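Local coordinates for protein D-ribulose-5-phosphate 3-epimerase, putative (Plasmodium falciparum, PDB 1TQX) that probably interconverts D-ribulose 5-phosphate and D-xylulose 5-phosphate as a metal-dependent epimerase built on a TIM barrel that carries a bound zinc ion, at residues K60-S64 and I65-V69; H158-M161 and G162-S165; G180-N183 and I184-E188; K211-I214 and D215-V219. One frame throughout, in Å; residues are numbered along the deposited sequence.

How the contacts relate
All four contacts are local pieces of a TIM barrel: contact 1 is a helix-to-strand loop running into strand 66-72, contacts 2 and 3 are helix starts after strands, and contact 4 lies within helix 210-223. Contacts 3 and 4 touch, with centres 11 Å apart; Met217 CE lies 3.7 Å from Thr187 OG1, and Ile184 packs on Tyr212 and Thr216. Contact 2 is separate from contact 3, their nearest atoms about 6 Å apart, and contact 1 lies on the opposite side of the chain's centre from contact 2. Contact 3 holds the predicted substrate-binding Gly181, which meets a sulfate; in contact 1, Asp68 bonds the zinc ligand His36.

Contact 1: residues K60-S64 and I65-V69; sequences KYTKS and IFFDV
Thr62 and Phe67 approach from opposite directions and form the close part of this turn. The hydroxyl OG1 of Thr62 lies 3.4 Å from CE1 of the Phe67 ring, while its methyl CG2 sits in the ring plane at the edge, 3.9 Å from the same CE1. On the inner side of the turn, CG2 of Ile65 comes to 3.9 Å from CB of Thr62. A chi1 of 58° sets Thr62 OG1 between its own backbone N and carbonyl carbon, which turns the hydroxyl toward water 1. That water accepts from Thr62 OG1 at 2.8 Å. It donates to Lys63 O at 3.0 Å and to Ile65 O at 2.7 Å, tying together two limbs that make no direct hydrogen bond. The outer side is looser, with the side chains of Lys63 and Ser64 exposed. The loop joins helix 52-58 to strand 66-72 of the TIM barrel. Farther along the strand, Asp68 is hydrogen-bonded to the zinc ligand His36. Helix 20-29 packs against Thr62 and Ile65, Glu28 accepts from the backbone N of both Lys63 and Ile65, and Phe67 reaches Leu37 of the adjacent strand 34-40.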
ATOM      1  N   LYS A  60     -11.400  13.389   9.643  1.00 27.85           N
ATOM      2  CA  LYS A  60     -11.801  14.485  10.508  1.00 28.44           C
ATOM      3  C   LYS A  60     -10.849  14.653  11.701  1.00 29.53           C
ATOM      4  O   LYS A  60     -10.724  15.749  12.260  1.00 25.98           O
ATOM      5  CB  LYS A  60     -13.224  14.233  11.023  1.00 33.01           C
ATOM      6  CG  LYS A  60     -13.777  15.328  11.917  1.00 39.99           C
ATOM      7  CD  LYS A  60     -15.010  14.875  12.717  1.00 42.07           C
ATOM      8  CE  LYS A  60     -16.243  14.644  11.852  1.00 45.26           C
ATOM      9  NZ  LYS A  60     -16.098  13.492  10.919  1.00 47.92           N
ATOM     10  N   TYR A  61     -10.155  13.578  12.075  1.00 27.17           N
ATOM     11  CA  TYR A  61      -9.269  13.615  13.236  1.00 27.81           C
ATOM     12  C   TYR A  61      -7.766  13.559  12.989  1.00 26.82           C
ATOM     13  O   TYR A  61      -6.985  13.532  13.941  1.00 27.57           O
ATOM     14  CB  TYR A  61      -9.669  12.489  14.197  1.00 27.52           C
ATOM     15  CG  TYR A  61     -11.138  12.506  14.544  1.00 29.71           C
ATOM     16  CD1 TYR A  61     -12.033  11.631  13.927  1.00 29.35           C
ATOM     17  CD2 TYR A  61     -11.644  13.424  15.461  1.00 29.36           C
ATOM     18  CE1 TYR A  61     -13.401  11.672  14.221  1.00 30.58           C
ATOM     19  CE2 TYR A  61     -13.008  13.475  15.759  1.00 31.05           C
ATOM     20  CZ  TYR A  61     -13.878  12.600  15.140  1.00 32.54           C
ATOM     21  OH  TYR A  61     -15.221  12.651  15.444  1.00 34.84           O
ATOM     22  N   THR A  62      -7.356  13.542  11.727  1.00 27.20           N
ATOM     23  CA  THR A  62      -5.934  13.490  11.406  1.00 26.77           C
ATOM     24  C   THR A  62      -5.426  14.851  10.966  1.00 28.91           C
ATOM     25  O   THR A  62      -6.208  15.782  10.753  1.00 26.53           O
ATOM     26  CB  THR A  62      -5.645  12.479  10.281  1.00 25.94           C
ATOM     27  OG1 THR A  62      -6.396  12.837   9.111  1.00 25.21           O
ATOM     28  CG2 THR A  62      -6.023  11.069  10.717  1.00 24.97           C
ATOM     29  N   LYS A  63      -4.111  14.965  10.829  1.00 29.66           N
ATOM     30  CA  LYS A  63      -3.510  16.219  10.412  1.00 32.59           C
ATOM     31  C   LYS A  63      -2.799  16.094   9.074  1.00 31.67           C
ATOM     32  O   LYS A  63      -3.433  16.153   8.022  1.00 33.72           O
ATOM     33  CB  LYS A  63      -2.547  16.717  11.493  1.00 35.26           C
ATOM     34  CG  LYS A  63      -3.270  17.158  12.760  1.00 40.95           C
ATOM     35  CD  LYS A  63      -2.322  17.634  13.851  1.00 45.24           C
ATOM     36  CE  LYS A  63      -1.504  16.486  14.416  1.00 48.39           C
ATOM     37  NZ  LYS A  63      -0.700  16.910  15.596  1.00 52.27           N
ATOM     38  N   SER A  64      -1.489  15.901   9.109  1.00 31.30           N
ATOM     39  CA  SER A  64      -0.711  15.799   7.880  1.00 32.00           C
ATOM     40  C   SER A  64      -0.568  14.404   7.276  1.00 29.95           C
ATOM     41  O   SER A  64      -0.208  14.280   6.108  1.00 29.05           O
ATOM     42  CB  SER A  64       0.694  16.369   8.108  1.00 33.50           C
ATOM     43  OG  SER A  64       0.640  17.723   8.509  1.00 41.42           O
ATOM     44  N   ILE A  65      -0.860  13.356   8.040  1.00 26.97           N
ATOM     45  CA  ILE A  65      -0.671  12.012   7.510  1.00 24.29           C
ATOM     46  C   ILE A  65      -1.418  11.716   6.199  1.00 23.11           C
ATOM     47  O   ILE A  65      -2.603  12.009   6.052  1.00 24.08           O
ATOM     48  CB  ILE A  65      -0.980  10.946   8.595  1.00 23.14           C
ATOM     49  CG1 ILE A  65      -0.259   9.642   8.243  1.00 21.94           C
ATOM     50  CG2 ILE A  65      -2.485  10.733   8.728  1.00 22.81           C
ATOM     51  CD1 ILE A  65      -0.056   8.702   9.430  1.00 20.87           C
ATOM     52  N   PHE A  66      -0.677  11.146   5.250  1.00 22.10           N
ATOM     53  CA  PHE A  66      -1.127  10.781   3.900  1.00 21.49           C
ATOM     54  C   PHE A  66      -2.041   9.545   3.924  1.00 21.17           C
ATOM     55  O   PHE A  66      -1.665   8.505   4.463  1.00 20.31           O
ATOM     56  CB  PHE A  66       0.136  10.504   3.076  1.00 19.44           C
ATOM     57  CG  PHE A  66      -0.091  10.258   1.607  1.00 21.71           C
ATOM     58  CD1 PHE A  66       0.188  11.256   0.674  1.00 20.71           C
ATOM     59  CD2 PHE A  66      -0.434   8.989   1.142  1.00 22.01           C
ATOM     60  CE1 PHE A  66       0.144  10.993  -0.700  1.00 23.98           C
ATOM     61  CE2 PHE A  66      -0.484   8.712  -0.233  1.00 22.73           C
ATOM     62  CZ  PHE A  66      -0.190   9.717  -1.152  1.00 24.82           C
ATOM     63  N   PHE A  67      -3.228   9.660   3.331  1.00 19.09           N
ATOM     64  CA  PHE A  67      -4.178   8.551   3.296  1.00 19.73           C
ATOM     65  C   PHE A  67      -3.920   7.623   2.112  1.00 20.18           C
ATOM     66  O   PHE A  67      -4.221   7.957   0.962  1.00 20.62           O
ATOM     67  CB  PHE A  67      -5.618   9.092   3.248  1.00 20.58           C
ATOM     68  CG  PHE A  67      -6.215   9.368   4.609  1.00 21.65           C
ATOM     69  CD1 PHE A  67      -5.490  10.041   5.597  1.00 22.00           C
ATOM     70  CD2 PHE A  67      -7.520   8.974   4.897  1.00 20.90           C
ATOM     71  CE1 PHE A  67      -6.067  10.310   6.848  1.00 22.82           C
ATOM     72  CE2 PHE A  67      -8.102   9.240   6.145  1.00 21.64           C
ATOM     73  CZ  PHE A  67      -7.375   9.908   7.117  1.00 23.86           C
ATOM     74  N   ASP A  68      -3.358   6.455   2.401  1.00 19.25           N
ATOM     75  CA  ASP A  68      -3.034   5.471   1.377  1.00 20.39           C
ATOM     76  C   ASP A  68      -4.033   4.308   1.458  1.00 20.21           C
ATOM     77  O   ASP A  68      -3.940   3.441   2.330  1.00 19.21           O
ATOM     78  CB  ASP A  68      -1.588   5.017   1.600  1.00 19.68           C
ATOM     79  CG  ASP A  68      -1.163   3.907   0.679  1.00 20.99           C
ATOM     80  OD1 ASP A  68      -1.526   3.928  -0.518  1.00 19.71           O
ATOM     81  OD2 ASP A  68      -0.429   3.018   1.162  1.00 22.71           O
ATOM     82  N   VAL A  69      -4.987   4.302   0.531  1.00 20.13           N
ATOM     83  CA  VAL A  69      -6.041   3.289   0.507  1.00 19.85           C
ATOM     84  C   VAL A  69      -5.785   2.139  -0.458  1.00 19.33           C
ATOM     85  O   VAL A  69      -5.664   2.340  -1.667  1.00 19.40           O
ATOM     86  CB  VAL A  69      -7.416   3.926   0.160  1.00 19.18           C
ATOM     87  CG1 VAL A  69      -8.525   2.903   0.366  1.00 18.03           C
ATOM     88  CG2 VAL A  69      -7.659   5.162   1.032  1.00 16.42           C
TER
HETATM   89  O   HOH W   1      -4.591  13.522   7.151  1.00 26.37           O

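Contact 2: residues H158-M161 and G162-S165; sequences HDMM and GKVS
Met160 and Lys163 run alongside each other, SD of Met160 lying 3.6 Å from NZ of Lys163. This approach is not what satisfies the ammonium group, which donates to the carbonyl oxygens of Pro123 and Thr125. The fully stretched Lys163 chain lays CE and NZ alongside the thioether, with NZ turned to those acceptors. Along the backbone, Met161 N donates to His158 O at 3.2 Å. Met160 O receives a weak, bent bond from Lys163 N at 3.0 Å (134°), whereas Met161 O receives a straight one from Ser165 N at 3.0 Å (167°). The change from bonds spanning three residues to one spanning four accompanies the passage from the 3-10 turn 158-160 into helix 161-170, which follows strand 141-145 in the barrel. Water serves the first turn of the helix: water 2 donates to Asp159 O at 2.7 Å and accepts weakly from Lys163 N, and water 3 weakly links the same carbonyl to Gly162 N. On the buried side, CE of Met161 meets CG2 of Val164 at 4.0 Å. Met161 also packs on Ile189 and His193 of helix 184-193, and ND1 of that histidine is hydrogen-bonded to the hydroxyl of Ser165.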
ATOM      1  N   HIS A 158      10.067 -14.149   0.331  1.00 30.48           N
ATOM      2  CA  HIS A 158      11.316 -13.649  -0.231  1.00 32.53           C
ATOM      3  C   HIS A 158      11.387 -13.805  -1.750  1.00 30.84           C
ATOM      4  O   HIS A 158      12.106 -13.066  -2.420  1.00 29.78           O
ATOM      5  CB  HIS A 158      12.502 -14.367   0.425  1.00 36.95           C
ATOM      6  CG  HIS A 158      13.828 -13.727   0.150  1.00 42.73           C
ATOM      7  ND1 HIS A 158      14.366 -13.633  -1.118  1.00 44.67           N
ATOM      8  CD2 HIS A 158      14.729 -13.152   0.982  1.00 44.37           C
ATOM      9  CE1 HIS A 158      15.538 -13.027  -1.054  1.00 45.02           C
ATOM     10  NE2 HIS A 158      15.781 -12.724   0.209  1.00 44.61           N
ATOM     11  N   ASP A 159      10.638 -14.758  -2.295  1.00 30.45           N
ATOM     12  CA  ASP A 159      10.656 -14.988  -3.734  1.00 31.62           C
ATOM     13  C   ASP A 159       9.956 -13.893  -4.548  1.00 30.26           C
ATOM     14  O   ASP A 159       9.919 -13.953  -5.774  1.00 27.48           O
ATOM     15  CB  ASP A 159      10.055 -16.363  -4.052  1.00 36.53           C
ATOM     16  CG  ASP A 159       8.580 -16.456  -3.713  1.00 41.28           C
ATOM     17  OD1 ASP A 159       8.141 -15.817  -2.733  1.00 43.79           O
ATOM     18  OD2 ASP A 159       7.861 -17.193  -4.421  1.00 44.97           O
ATOM     19  N   MET A 160       9.410 -12.890  -3.867  1.00 28.62           N
ATOM     20  CA  MET A 160       8.748 -11.781  -4.555  1.00 28.53           C
ATOM     21  C   MET A 160       9.749 -10.662  -4.837  1.00 28.48           C
ATOM     22  O   MET A 160       9.435  -9.703  -5.543  1.00 28.35           O
ATOM     23  CB  MET A 160       7.594 -11.230  -3.702  1.00 27.67           C
ATOM     24  CG  MET A 160       6.417 -12.180  -3.549  1.00 27.42           C
ATOM     25  SD  MET A 160       5.579 -12.475  -5.116  1.00 27.79           S
ATOM     26  CE  MET A 160       6.306 -14.052  -5.654  1.00 27.52           C
ATOM     27  N   MET A 161      10.959 -10.785  -4.295  1.00 27.34           N
ATOM     28  CA  MET A 161      11.963  -9.746  -4.493  1.00 28.23           C
ATOM     29  C   MET A 161      12.370  -9.552  -5.947  1.00 27.45           C
ATOM     30  O   MET A 161      12.846  -8.482  -6.323  1.00 27.70           O
ATOM     31  CB  MET A 161      13.197 -10.025  -3.630  1.00 28.65           C
ATOM     32  CG  MET A 161      12.939  -9.893  -2.140  1.00 27.34           C
ATOM     33  SD  MET A 161      12.196  -8.301  -1.694  1.00 28.63           S
ATOM     34  CE  MET A 161      10.442  -8.720  -1.743  1.00 25.67           C
ATOM     35  N   GLY A 162      12.182 -10.585  -6.760  1.00 28.56           N
ATOM     36  CA  GLY A 162      12.520 -10.478  -8.166  1.00 27.49           C
ATOM     37  C   GLY A 162      11.647  -9.428  -8.831  1.00 28.33           C
ATOM     38  O   GLY A 162      12.106  -8.691  -9.705  1.00 27.08           O
ATOM     39  N   LYS A 163      10.385  -9.353  -8.411  1.00 27.30           N
ATOM     40  CA  LYS A 163       9.455  -8.377  -8.973  1.00 26.75           C
ATOM     41  C   LYS A 163       9.920  -6.969  -8.634  1.00 26.94           C
ATOM     42  O   LYS A 163       9.879  -6.071  -9.478  1.00 26.77           O
ATOM     43  CB  LYS A 163       8.039  -8.590  -8.423  1.00 26.03           C
ATOM     44  CG  LYS A 163       7.441  -9.951  -8.732  1.00 26.04           C
ATOM     45  CD  LYS A 163       5.995 -10.012  -8.283  1.00 25.05           C
ATOM     46  CE  LYS A 163       5.380 -11.377  -8.552  1.00 25.41           C
ATOM     47  NZ  LYS A 163       3.950 -11.408  -8.107  1.00 22.98           N
ATOM     48  N   VAL A 164      10.355  -6.785  -7.390  1.00 26.57           N
ATOM     49  CA  VAL A 164      10.835  -5.489  -6.924  1.00 25.57           C
ATOM     50  C   VAL A 164      12.050  -5.029  -7.732  1.00 26.67           C
ATOM     51  O   VAL A 164      12.094  -3.886  -8.187  1.00 25.53           O
ATOM     52  CB  VAL A 164      11.200  -5.540  -5.417  1.00 25.61           C
ATOM     53  CG1 VAL A 164      11.706  -4.174  -4.950  1.00 23.28           C
ATOM     54  CG2 VAL A 164       9.974  -5.954  -4.596  1.00 25.40           C
ATOM     55  N   SER A 165      13.033  -5.910  -7.914  1.00 26.70           N
ATOM     56  CA  SER A 165      14.227  -5.550  -8.683  1.00 27.96           C
ATOM     57  C   SER A 165      13.873  -5.201 -10.127  1.00 27.81           C
ATOM     58  O   SER A 165      14.408  -4.243 -10.686  1.00 29.03           O
ATOM     59  CB  SER A 165      15.250  -6.690  -8.665  1.00 27.68           C
ATOM     60  OG  SER A 165      15.814  -6.840  -7.377  1.00 30.51           O
TER
HETATM   61  O   HOH W   2       9.964 -12.403  -8.036  1.00 36.81           O
HETATM   62  O   HOH W   3      13.099 -13.428  -6.016  1.00 38.47           O

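Contact 3: residues G180-N183 and I184-E188; sequences GGLN and IETTE. With SO4 (sulfate ion), chain C.
Thr186 and Thr187 bind back to the loop through their hydroxyls, and together they tie the first turn of helix 184-193 to the loop that leaves strand 175-179. Asn183 occupies the N-cap of this helix, one of the outer helices of the TIM barrel. Thr186 OG1 accepts from the backbone N of Asn183 at 2.8 Å (153°), one half of a capping box, and donates to Gly181 O at 3.0 Å, so a single oxygen bridges two peptide groups of the loop. Its chi1 of 59°, with OG1 between the backbone N and the carbonyl carbon, turns the hydroxyl back toward both. Asn183 O in turn takes two donors from Thr187: the backbone N, 2.9 Å away and nearly along the C=O axis, and OG1 at 2.8 Å, which stands well off the carbonyl plane, by 45°. Farther out, CD1 of Leu182 packs 3.5 Å from Thr186 O and also approaches the hydroxyl of Thr187; beyond this buried side lies Ile198 of strand 197-200. At the other end of the loop, Gly181, a predicted substrate-binding residue with a positive phi, faces a sulfate that also binds Gly153 N and Thr202 OG1. The anion, a likely guest from the crystallisation medium, may mark where the substrate's phosphate sits. Gly181 N makes two weak hydrogen bonds to it, to O3 at 3.1 Å and to O2 at 3.4 Å.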
ATOM      1  N   GLY A 180       3.038  -7.117   3.384  1.00 22.29           N
ATOM      2  CA  GLY A 180       2.859  -8.496   3.808  1.00 23.09           C
ATOM      3  C   GLY A 180       4.082  -9.077   4.495  1.00 23.57           C
ATOM      4  O   GLY A 180       5.053  -9.460   3.842  1.00 23.69           O
ATOM      5  N   GLY A 181       4.040  -9.125   5.821  1.00 23.65           N
ATOM      6  CA  GLY A 181       5.146  -9.679   6.581  1.00 23.46           C
ATOM      7  C   GLY A 181       6.383  -8.807   6.708  1.00 23.31           C
ATOM      8  O   GLY A 181       7.475  -9.324   6.949  1.00 23.25           O
ATOM      9  N   LEU A 182       6.233  -7.496   6.546  1.00 21.53           N
ATOM     10  CA  LEU A 182       7.379  -6.601   6.666  1.00 22.40           C
ATOM     11  C   LEU A 182       7.767  -6.356   8.119  1.00 23.58           C
ATOM     12  O   LEU A 182       6.925  -6.015   8.953  1.00 23.96           O
ATOM     13  CB  LEU A 182       7.095  -5.248   5.990  1.00 21.37           C
ATOM     14  CG  LEU A 182       7.401  -5.115   4.492  1.00 21.55           C
ATOM     15  CD1 LEU A 182       8.895  -5.369   4.253  1.00 21.35           C
ATOM     16  CD2 LEU A 182       6.564  -6.103   3.695  1.00 20.28           C
ATOM     17  N   ASN A 183       9.045  -6.554   8.421  1.00 22.86           N
ATOM     18  CA  ASN A 183       9.568  -6.303   9.758  1.00 22.78           C
ATOM     19  C   ASN A 183      10.941  -5.674   9.543  1.00 22.64           C
ATOM     20  O   ASN A 183      11.294  -5.367   8.404  1.00 22.71           O
ATOM     21  CB  ASN A 183       9.632  -7.602  10.582  1.00 21.95           C
ATOM     22  CG  ASN A 183      10.395  -8.710   9.889  1.00 24.93           C
ATOM     23  OD1 ASN A 183      10.076  -9.891  10.051  1.00 27.66           O
ATOM     24  ND2 ASN A 183      11.410  -8.346   9.127  1.00 18.66           N
ATOM     25  N   ILE A 184      11.720  -5.465  10.597  1.00 22.84           N
ATOM     26  CA  ILE A 184      13.021  -4.820  10.405  1.00 21.99           C
ATOM     27  C   ILE A 184      13.904  -5.531   9.377  1.00 22.79           C
ATOM     28  O   ILE A 184      14.460  -4.889   8.480  1.00 21.45           O
ATOM     29  CB  ILE A 184      13.779  -4.673  11.750  1.00 21.51           C
ATOM     30  CG1 ILE A 184      13.099  -3.591  12.594  1.00 23.02           C
ATOM     31  CG2 ILE A 184      15.250  -4.311  11.505  1.00 18.95           C
ATOM     32  CD1 ILE A 184      13.697  -3.402  13.980  1.00 24.67           C
ATOM     33  N   GLU A 185      14.008  -6.851   9.483  1.00 22.97           N
ATOM     34  CA  GLU A 185      14.847  -7.611   8.565  1.00 25.04           C
ATOM     35  C   GLU A 185      14.338  -7.679   7.127  1.00 24.95           C
ATOM     36  O   GLU A 185      15.126  -7.550   6.186  1.00 22.91           O
ATOM     37  CB  GLU A 185      15.066  -9.032   9.087  1.00 27.80           C
ATOM     38  CG  GLU A 185      16.114  -9.803   8.286  1.00 33.10           C
ATOM     39  CD  GLU A 185      16.359 -11.208   8.802  1.00 34.74           C
ATOM     40  OE1 GLU A 185      17.276 -11.869   8.277  1.00 37.73           O
ATOM     41  OE2 GLU A 185      15.640 -11.651   9.721  1.00 35.39           O
ATOM     42  N   THR A 186      13.036  -7.894   6.943  1.00 23.89           N
ATOM     43  CA  THR A 186      12.498  -7.979   5.588  1.00 24.34           C
ATOM     44  C   THR A 186      12.360  -6.604   4.936  1.00 23.43           C
ATOM     45  O   THR A 186      12.211  -6.500   3.716  1.00 24.89           O
ATOM     46  CB  THR A 186      11.153  -8.744   5.540  1.00 23.57           C
ATOM     47  OG1 THR A 186      10.186  -8.092   6.370  1.00 25.29           O
ATOM     48  CG2 THR A 186      11.355 -10.183   6.030  1.00 24.76           C
ATOM     49  N   THR A 187      12.420  -5.547   5.742  1.00 23.31           N
ATOM     50  CA  THR A 187      12.360  -4.200   5.189  1.00 23.07           C
ATOM     51  C   THR A 187      13.726  -3.941   4.549  1.00 24.19           C
ATOM     52  O   THR A 187      13.817  -3.399   3.446  1.00 23.50           O
ATOM     53  CB  THR A 187      12.090  -3.134   6.280  1.00 23.26           C
ATOM     54  OG1 THR A 187      10.721  -3.204   6.704  1.00 21.73           O
ATOM     55  CG2 THR A 187      12.372  -1.740   5.743  1.00 21.83           C
ATOM     56  N   GLU A 188      14.790  -4.343   5.241  1.00 26.15           N
ATOM     57  CA  GLU A 188      16.138  -4.158   4.712  1.00 27.46           C
ATOM     58  C   GLU A 188      16.272  -4.944   3.414  1.00 26.25           C
ATOM     59  O   GLU A 188      16.841  -4.456   2.442  1.00 26.70           O
ATOM     60  CB  GLU A 188      17.197  -4.634   5.713  1.00 31.75           C
ATOM     61  CG  GLU A 188      18.623  -4.274   5.281  1.00 37.30           C
ATOM     62  CD  GLU A 188      19.690  -4.654   6.301  1.00 42.07           C
ATOM     63  OE1 GLU A 188      20.877  -4.341   6.056  1.00 43.98           O
ATOM     64  OE2 GLU A 188      19.350  -5.263   7.337  1.00 41.30           O
TER
HETATM   65  S   SO4 C2224       1.486  -7.728   8.194  1.00 34.29           S
HETATM   66  O1  SO4 C2224       1.684  -6.291   7.926  1.00 37.64           O
HETATM   67  O2  SO4 C2224       0.941  -8.384   6.992  1.00 36.30           O
HETATM   68  O3  SO4 C2224       2.778  -8.347   8.513  1.00 38.65           O
HETATM   69  O4  SO4 C2224       0.562  -7.896   9.336  1.00 36.07           O

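Contact 4: residues K211-I214 and D215-V219; sequences KYVI and DTMRV
Thr216 OG1 lies over one face of the Tyr212 ring, 3.3 Å above the plane and displaced toward the rim, with CE1 its nearest ring atom. With Tyr212 CG anti to the backbone N (chi1 162°), the ring lies beside the next helical turn. The other flat group, the Arg218 guanidinium, meets CG2 of Ile214 at NH1, 3.8 Å away. Its NH2 forms a salt bridge with OD1 of Asp215, modelled at an unusually short 2.5 Å, and OD2 of Asp215 makes a longer one of 3.6 Å to NZ of Lys211. The carboxylate is thus shared by two cations, each with a second partner: Arg218 with Glu33 and Lys211 with Leu30 O. The backbone bonding is regularly alpha-helical, from Asp215 N to Lys211 O through Arg218 N to Ile214 O. Tyr212 O accepts both Thr216 N at 2.9 Å and Thr216 OG1 at 2.8 Å, from opposite faces of its carbonyl plane. Helix 210-223 is the last helix of the barrel. On its inward side CG1 of Val213 touches CE of Met217 at 3.7 Å, and Ile214 and Met217 both pack against Ile8 of strand 7-10. Two positive groups around one carboxylate would probably stabilise its ionised form, while the Thr216 hydroxyl, donating to Tyr212 O, directs its hydrogen to the backbone and not to the ring.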
ATOM      1  N   LYS A 211       8.227   3.475  17.694  1.00 26.02           N
ATOM      2  CA  LYS A 211       9.048   4.489  17.050  1.00 28.45           C
ATOM      3  C   LYS A 211      10.402   3.924  16.639  1.00 27.63           C
ATOM      4  O   LYS A 211      10.931   4.274  15.579  1.00 28.08           O
ATOM      5  CB  LYS A 211       9.235   5.700  17.967  1.00 29.02           C
ATOM      6  CG  LYS A 211       9.931   6.860  17.276  1.00 32.96           C
ATOM      7  CD  LYS A 211       9.837   8.138  18.079  1.00 36.43           C
ATOM      8  CE  LYS A 211      10.632   9.247  17.407  1.00 38.36           C
ATOM      9  NZ  LYS A 211      10.242   9.423  15.985  1.00 40.39           N
ATOM     10  N   TYR A 212      10.960   3.052  17.475  1.00 28.69           N
ATOM     11  CA  TYR A 212      12.245   2.425  17.167  1.00 27.60           C
ATOM     12  C   TYR A 212      12.130   1.635  15.867  1.00 26.00           C
ATOM     13  O   TYR A 212      12.986   1.741  14.995  1.00 26.28           O
ATOM     14  CB  TYR A 212      12.668   1.476  18.297  1.00 27.95           C
ATOM     15  CG  TYR A 212      13.735   0.480  17.892  1.00 28.08           C
ATOM     16  CD1 TYR A 212      15.051   0.879  17.677  1.00 28.85           C
ATOM     17  CD2 TYR A 212      13.418  -0.863  17.703  1.00 28.39           C
ATOM     18  CE1 TYR A 212      16.033  -0.042  17.276  1.00 27.70           C
ATOM     19  CE2 TYR A 212      14.382  -1.787  17.307  1.00 27.84           C
ATOM     20  CZ  TYR A 212      15.686  -1.372  17.094  1.00 28.79           C
ATOM     21  OH  TYR A 212      16.626  -2.293  16.682  1.00 27.54           O
ATOM     22  N   VAL A 213      11.075   0.834  15.749  1.00 25.10           N
ATOM     23  CA  VAL A 213      10.872   0.029  14.549  1.00 24.51           C
ATOM     24  C   VAL A 213      10.700   0.905  13.306  1.00 23.71           C
ATOM     25  O   VAL A 213      11.322   0.656  12.271  1.00 24.84           O
ATOM     26  CB  VAL A 213       9.643  -0.899  14.690  1.00 23.83           C
ATOM     27  CG1 VAL A 213       9.395  -1.633  13.375  1.00 23.15           C
ATOM     28  CG2 VAL A 213       9.874  -1.903  15.820  1.00 24.73           C
ATOM     29  N   ILE A 214       9.857   1.925  13.411  1.00 23.14           N
ATOM     30  CA  ILE A 214       9.618   2.838  12.297  1.00 22.26           C
ATOM     31  C   ILE A 214      10.903   3.533  11.838  1.00 22.82           C
ATOM     32  O   ILE A 214      11.214   3.540  10.646  1.00 22.20           O
ATOM     33  CB  ILE A 214       8.560   3.912  12.682  1.00 21.62           C
ATOM     34  CG1 ILE A 214       7.187   3.244  12.836  1.00 21.84           C
ATOM     35  CG2 ILE A 214       8.507   5.020  11.625  1.00 21.05           C
ATOM     36  CD1 ILE A 214       6.097   4.181  13.330  1.00 23.47           C
ATOM     37  N   ASP A 215      11.651   4.116  12.774  1.00 23.41           N
ATOM     38  CA  ASP A 215      12.892   4.805  12.414  1.00 23.42           C
ATOM     39  C   ASP A 215      13.924   3.848  11.819  1.00 24.11           C
ATOM     40  O   ASP A 215      14.591   4.171  10.831  1.00 23.93           O
ATOM     41  CB  ASP A 215      13.508   5.507  13.634  1.00 24.11           C
ATOM     42  CG  ASP A 215      12.619   6.606  14.192  1.00 26.98           C
ATOM     43  OD1 ASP A 215      11.722   7.078  13.463  1.00 28.76           O
ATOM     44  OD2 ASP A 215      12.824   7.011  15.355  1.00 28.04           O
ATOM     45  N   THR A 216      14.062   2.675  12.430  1.00 24.15           N
ATOM     46  CA  THR A 216      15.022   1.690  11.947  1.00 24.88           C
ATOM     47  C   THR A 216      14.693   1.330  10.507  1.00 24.63           C
ATOM     48  O   THR A 216      15.584   1.249   9.657  1.00 23.81           O
ATOM     49  CB  THR A 216      14.993   0.408  12.807  1.00 25.66           C
ATOM     50  OG1 THR A 216      15.400   0.722  14.144  1.00 25.25           O
ATOM     51  CG2 THR A 216      15.922  -0.649  12.230  1.00 25.24           C
ATOM     52  N   MET A 217      13.408   1.113  10.237  1.00 23.56           N
ATOM     53  CA  MET A 217      12.962   0.765   8.893  1.00 23.60           C
ATOM     54  C   MET A 217      13.268   1.883   7.896  1.00 23.04           C
ATOM     55  O   MET A 217      13.778   1.630   6.807  1.00 24.21           O
ATOM     56  CB  MET A 217      11.447   0.498   8.873  1.00 25.56           C
ATOM     57  CG  MET A 217      10.977  -0.761   9.605  1.00 23.93           C
ATOM     58  SD  MET A 217       9.154  -0.891   9.555  1.00 23.82           S
ATOM     59  CE  MET A 217       8.905  -2.644   9.865  1.00 22.76           C
ATOM     60  N   ARG A 218      12.956   3.119   8.265  1.00 22.94           N
ATOM     61  CA  ARG A 218      13.180   4.234   7.354  1.00 24.27           C
ATOM     62  C   ARG A 218      14.651   4.406   7.007  1.00 24.96           C
ATOM     63  O   ARG A 218      15.000   4.569   5.838  1.00 24.36           O
ATOM     64  CB  ARG A 218      12.622   5.534   7.945  1.00 24.23           C
ATOM     65  CG  ARG A 218      12.639   6.728   6.987  1.00 28.72           C
ATOM     66  CD  ARG A 218      11.798   7.868   7.559  1.00 34.18           C
ATOM     67  NE  ARG A 218      12.087   8.018   8.979  1.00 39.71           N
ATOM     68  CZ  ARG A 218      11.170   8.062   9.939  1.00 37.32           C
ATOM     69  NH1 ARG A 218       9.877   7.974   9.649  1.00 37.40           N
ATOM     70  NH2 ARG A 218      11.557   8.169  11.201  1.00 37.37           N
ATOM     71  N   VAL A 219      15.515   4.365   8.015  1.00 24.90           N
ATOM     72  CA  VAL A 219      16.945   4.521   7.764  1.00 26.46           C
ATOM     73  C   VAL A 219      17.450   3.444   6.810  1.00 24.79           C
ATOM     74  O   VAL A 219      18.220   3.733   5.901  1.00 25.93           O
ATOM     75  CB  VAL A 219      17.762   4.463   9.077  1.00 26.23           C
ATOM     76  CG1 VAL A 219      19.260   4.551   8.771  1.00 29.24           C
ATOM     77  CG2 VAL A 219      17.355   5.610   9.990  1.00 28.86           C
TER